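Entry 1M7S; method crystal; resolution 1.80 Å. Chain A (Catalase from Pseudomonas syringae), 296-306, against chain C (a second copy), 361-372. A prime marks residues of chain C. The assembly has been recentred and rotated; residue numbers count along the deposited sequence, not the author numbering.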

# COMPACT_ATOMS: atom_id res chain seq x y z
N VAL A 296 -22.42 -6.78 15.79
CA VAL A 296 -22.15 -6.11 14.51
C VAL A 296 -22.84 -6.82 13.34
O VAL A 296 -23.17 -7.99 13.47
CB VAL A 296 -20.63 -6.09 14.24
CG1 VAL A 296 -19.90 -5.39 15.40
CG2 VAL A 296 -20.10 -7.50 14.05
N ASP A 297 -22.93 -6.12 12.21
CA ASP A 297 -23.53 -6.75 11.03
C ASP A 297 -22.45 -7.44 10.19
O ASP A 297 -22.73 -8.49 9.60
CB ASP A 297 -24.16 -5.63 10.21
CG ASP A 297 -25.43 -5.09 10.88
OD1 ASP A 297 -25.64 -3.87 10.81
OD2 ASP A 297 -26.23 -5.86 11.43
N ASN A 298 -21.27 -6.82 10.14
CA ASN A 298 -20.17 -7.47 9.35
C ASN A 298 -18.86 -7.33 10.11
O ASN A 298 -18.44 -6.18 10.35
CB ASN A 298 -20.14 -6.83 7.98
CG ASN A 298 -19.06 -7.40 7.06
OD1 ASN A 298 -17.95 -6.89 6.87
ND2 ASN A 298 -19.44 -8.51 6.40
N PHE A 299 -18.21 -8.41 10.47
CA PHE A 299 -17.00 -8.41 11.29
C PHE A 299 -15.89 -7.55 10.69
O PHE A 299 -15.27 -6.69 11.36
CB PHE A 299 -16.51 -9.86 11.52
CG PHE A 299 -15.37 -9.90 12.52
CD1 PHE A 299 -15.62 -10.10 13.86
CD2 PHE A 299 -14.05 -9.80 12.10
CE1 PHE A 299 -14.59 -10.16 14.80
CE2 PHE A 299 -13.01 -9.87 13.01
CZ PHE A 299 -13.28 -10.04 14.36
N PHE A 300 -15.67 -7.71 9.36
CA PHE A 300 -14.59 -6.98 8.72
C PHE A 300 -14.86 -5.47 8.71
O PHE A 300 -14.04 -4.62 9.01
CB PHE A 300 -14.33 -7.46 7.27
CG PHE A 300 -13.18 -6.75 6.62
CD1 PHE A 300 -13.39 -5.68 5.74
CD2 PHE A 300 -11.86 -7.19 6.81
CE1 PHE A 300 -12.36 -5.00 5.09
CE2 PHE A 300 -10.81 -6.50 6.18
CZ PHE A 300 -11.06 -5.43 5.31
N GLN A 301 -16.05 -5.10 8.20
CA GLN A 301 -16.36 -3.68 8.00
C GLN A 301 -16.37 -2.90 9.30
O GLN A 301 -16.04 -1.69 9.31
CB GLN A 301 -17.75 -3.53 7.30
CG GLN A 301 -17.67 -3.71 5.77
CD GLN A 301 -19.03 -4.03 5.17
OE1 GLN A 301 -20.02 -4.15 5.88
NE2 GLN A 301 -19.07 -4.06 3.82
N GLU A 302 -16.77 -3.55 10.37
CA GLU A 302 -16.89 -2.91 11.67
C GLU A 302 -15.77 -3.29 12.64
O GLU A 302 -15.01 -2.37 12.99
CB GLU A 302 -18.25 -3.27 12.29
CG GLU A 302 -19.38 -2.78 11.35
CD GLU A 302 -20.74 -3.23 11.81
OE1 GLU A 302 -21.22 -2.72 12.86
OE2 GLU A 302 -21.36 -4.08 11.13
N THR A 303 -15.69 -4.52 13.10
CA THR A 303 -14.70 -4.85 14.14
C THR A 303 -13.28 -4.75 13.61
O THR A 303 -12.46 -4.20 14.31
CB THR A 303 -14.95 -6.26 14.70
OG1 THR A 303 -16.34 -6.36 15.10
CG2 THR A 303 -14.07 -6.59 15.91
N GLU A 304 -13.01 -5.25 12.40
CA GLU A 304 -11.62 -5.20 11.93
C GLU A 304 -11.23 -3.76 11.63
O GLU A 304 -10.14 -3.35 11.96
CB GLU A 304 -11.44 -6.09 10.68
CG GLU A 304 -9.98 -6.33 10.34
CD GLU A 304 -9.17 -6.99 11.46
OE1 GLU A 304 -7.93 -6.74 11.53
OE2 GLU A 304 -9.68 -7.78 12.26
N GLN A 305 -12.12 -3.02 10.91
CA GLN A 305 -11.77 -1.67 10.52
C GLN A 305 -11.94 -0.57 11.55
O GLN A 305 -11.46 0.56 11.25
CB GLN A 305 -12.51 -1.29 9.23
CG GLN A 305 -12.15 -2.11 8.01
CD GLN A 305 -12.81 -1.60 6.74
OE1 GLN A 305 -12.11 -1.52 5.74
NE2 GLN A 305 -14.12 -1.24 6.78
N VAL A 306 -12.46 -0.82 12.73
CA VAL A 306 -12.61 0.27 13.70
C VAL A 306 -11.23 0.78 14.10
O VAL A 306 -10.25 0.03 14.23
CB VAL A 306 -13.48 -0.16 14.88
CG1 VAL A 306 -12.80 -1.16 15.83
CG2 VAL A 306 -14.03 1.06 15.63
N GLN C 361 -15.74 -9.10 -1.53
CA GLN C 361 -15.81 -8.47 -0.22
C GLN C 361 -14.49 -7.99 0.35
O GLN C 361 -13.42 -8.26 -0.19
CB GLN C 361 -16.34 -9.53 0.78
CG GLN C 361 -15.39 -10.70 1.00
CD GLN C 361 -15.77 -11.61 2.14
OE1 GLN C 361 -16.93 -11.60 2.58
NE2 GLN C 361 -14.79 -12.41 2.62
N ASP C 362 -14.58 -7.34 1.50
CA ASP C 362 -13.44 -6.87 2.29
C ASP C 362 -12.49 -6.04 1.44
O ASP C 362 -12.98 -5.21 0.69
CB ASP C 362 -12.70 -8.00 3.01
CG ASP C 362 -13.55 -8.92 3.84
OD1 ASP C 362 -14.78 -8.68 3.97
OD2 ASP C 362 -13.10 -9.97 4.39
N GLY C 363 -11.18 -6.17 1.67
CA GLY C 363 -10.25 -5.29 0.93
C GLY C 363 -10.07 -3.97 1.69
O GLY C 363 -10.91 -3.56 2.49
N ALA C 364 -8.97 -3.29 1.40
CA ALA C 364 -8.70 -2.01 2.06
C ALA C 364 -9.80 -0.95 1.84
O ALA C 364 -10.22 -0.78 0.70
CB ALA C 364 -7.36 -1.46 1.62
N LEU C 365 -10.11 -0.33 2.98
CA LEU C 365 -11.11 0.76 2.98
C LEU C 365 -12.43 0.35 2.38
O LEU C 365 -13.00 0.98 1.46
CB LEU C 365 -10.57 2.02 2.31
CG LEU C 365 -9.34 2.65 3.00
CD1 LEU C 365 -8.93 3.89 2.20
CD2 LEU C 365 -9.61 3.06 4.43
N ASN C 366 -13.01 -0.71 2.94
CA ASN C 366 -14.29 -1.21 2.46
C ASN C 366 -15.39 -0.35 3.10
O ASN C 366 -15.50 -0.24 4.34
CB ASN C 366 -14.46 -2.67 2.91
CG ASN C 366 -15.69 -3.25 2.21
OD1 ASN C 366 -16.78 -2.75 2.53
ND2 ASN C 366 -15.52 -4.19 1.28
N THR C 367 -16.13 0.39 2.25
CA THR C 367 -17.13 1.30 2.83
C THR C 367 -18.52 0.72 2.83
O THR C 367 -19.49 1.46 3.11
CB THR C 367 -17.15 2.62 2.01
OG1 THR C 367 -17.47 2.21 0.66
CG2 THR C 367 -15.80 3.31 2.06
N GLY C 368 -18.67 -0.57 2.59
CA GLY C 368 -20.00 -1.15 2.57
C GLY C 368 -20.74 -1.26 3.88
O GLY C 368 -20.25 -1.04 5.01
N HIS C 369 -21.96 -1.81 3.78
CA HIS C 369 -22.81 -2.08 4.91
C HIS C 369 -23.47 -3.44 4.75
O HIS C 369 -24.71 -3.62 4.56
CB HIS C 369 -23.89 -1.00 5.20
CG HIS C 369 -24.69 -1.47 6.41
ND1 HIS C 369 -26.08 -1.46 6.44
CD2 HIS C 369 -24.31 -2.11 7.55
CE1 HIS C 369 -26.51 -1.99 7.57
NE2 HIS C 369 -25.45 -2.41 8.26
N THR C 370 -22.66 -4.49 4.86
CA THR C 370 -23.16 -5.84 4.67
C THR C 370 -23.78 -6.39 5.91
O THR C 370 -23.27 -6.18 7.01
CB THR C 370 -21.93 -6.72 4.26
OG1 THR C 370 -21.29 -6.11 3.13
CG2 THR C 370 -22.43 -8.11 3.88
N THR C 371 -24.88 -7.14 5.83
CA THR C 371 -25.47 -7.77 7.01
C THR C 371 -25.60 -9.27 6.83
O THR C 371 -25.78 -9.99 7.80
CB THR C 371 -26.91 -7.24 7.27
OG1 THR C 371 -27.69 -7.52 6.12
CG2 THR C 371 -26.94 -5.73 7.52
N SER C 372 -25.62 -9.75 5.59
CA SER C 372 -25.80 -11.17 5.31
C SER C 372 -24.61 -12.06 5.65
O SER C 372 -23.48 -11.60 5.64
CB SER C 372 -26.12 -11.26 3.79
OG SER C 372 -26.18 -12.61 3.36
O HOH W 1 -21.89 -9.71 7.17
O HOH W 2 -16.68 -9.97 5.25
O HOH W 3 -16.69 -7.01 4.20
O HOH W 4 -9.23 -0.87 5.51

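Gln301, Phe300 and Asp297 cover the most surface on chain A, within 599 Å² buried between the stretches, both sides summed. All three direct CA-to-CB toward chain C.

Gln301 is buried, and its amide group is matched at both ends. Gln301 OE1 accepts from Thr370′ N (2.9 Å, N-H...acceptor angle 167°), while Gln301 NE2 donates to Asn366′ OD1 (2.9 Å, 149°) and weakly to Thr370′ OG1 (3.1 Å, 130°). A primary amide suits this place because it offers an acceptor and a two-hydrogen donor together. Asn366′ OD1 is itself held by Gly368′ N (2.9 Å), and Asn366′ ND2 donates to Asp362′ O (2.8 Å), so the acceptor is fixed within its own loop. Gly368′ suits its place: an ideal CB there would lie 2.5 Å from Gln301 NE2, a clash.

Four residues on, Gln305, also buried, pairs with the backbone of Asn366′: Gln305 OE1 accepts from Asn366′ N (3.1 Å, 154°) and Gln305 NE2 donates to Asn366′ O (3.0 Å, 177°). Gln305 NE2 also donates to Gln301 O (3.2 Å), tying the two glutamines together.

Phe300, with chi1 t, packs its ring against chain C. Asp362′ CB sits 3.6 Å from the centroid of the Phe300 ring and 8° off its normal, a CH-pi contact over the face. Near the ring plane, CE1 of Phe300 meets Gly363′ O at 3.3 Å and Asn366′ CB at 3.8 Å. A flat aromatic ring suits this place because it offers a face to one neighbour and an edge to the others.

Asp297 closes the far end. Asp297 OD1 accepts from His369′ NE2 (2.9 Å, 174°), an almost linear bond at the imidazole edge, for which the carboxylate provides the acceptor; the His369′ CA-to-CB bond points away, yet its ring end comes nearer. Water 1 bridges the chains here, donating to Asp297 O (2.8 Å) and Ser372′ O (2.9 Å) and accepting from Asn298 ND2 (2.8 Å).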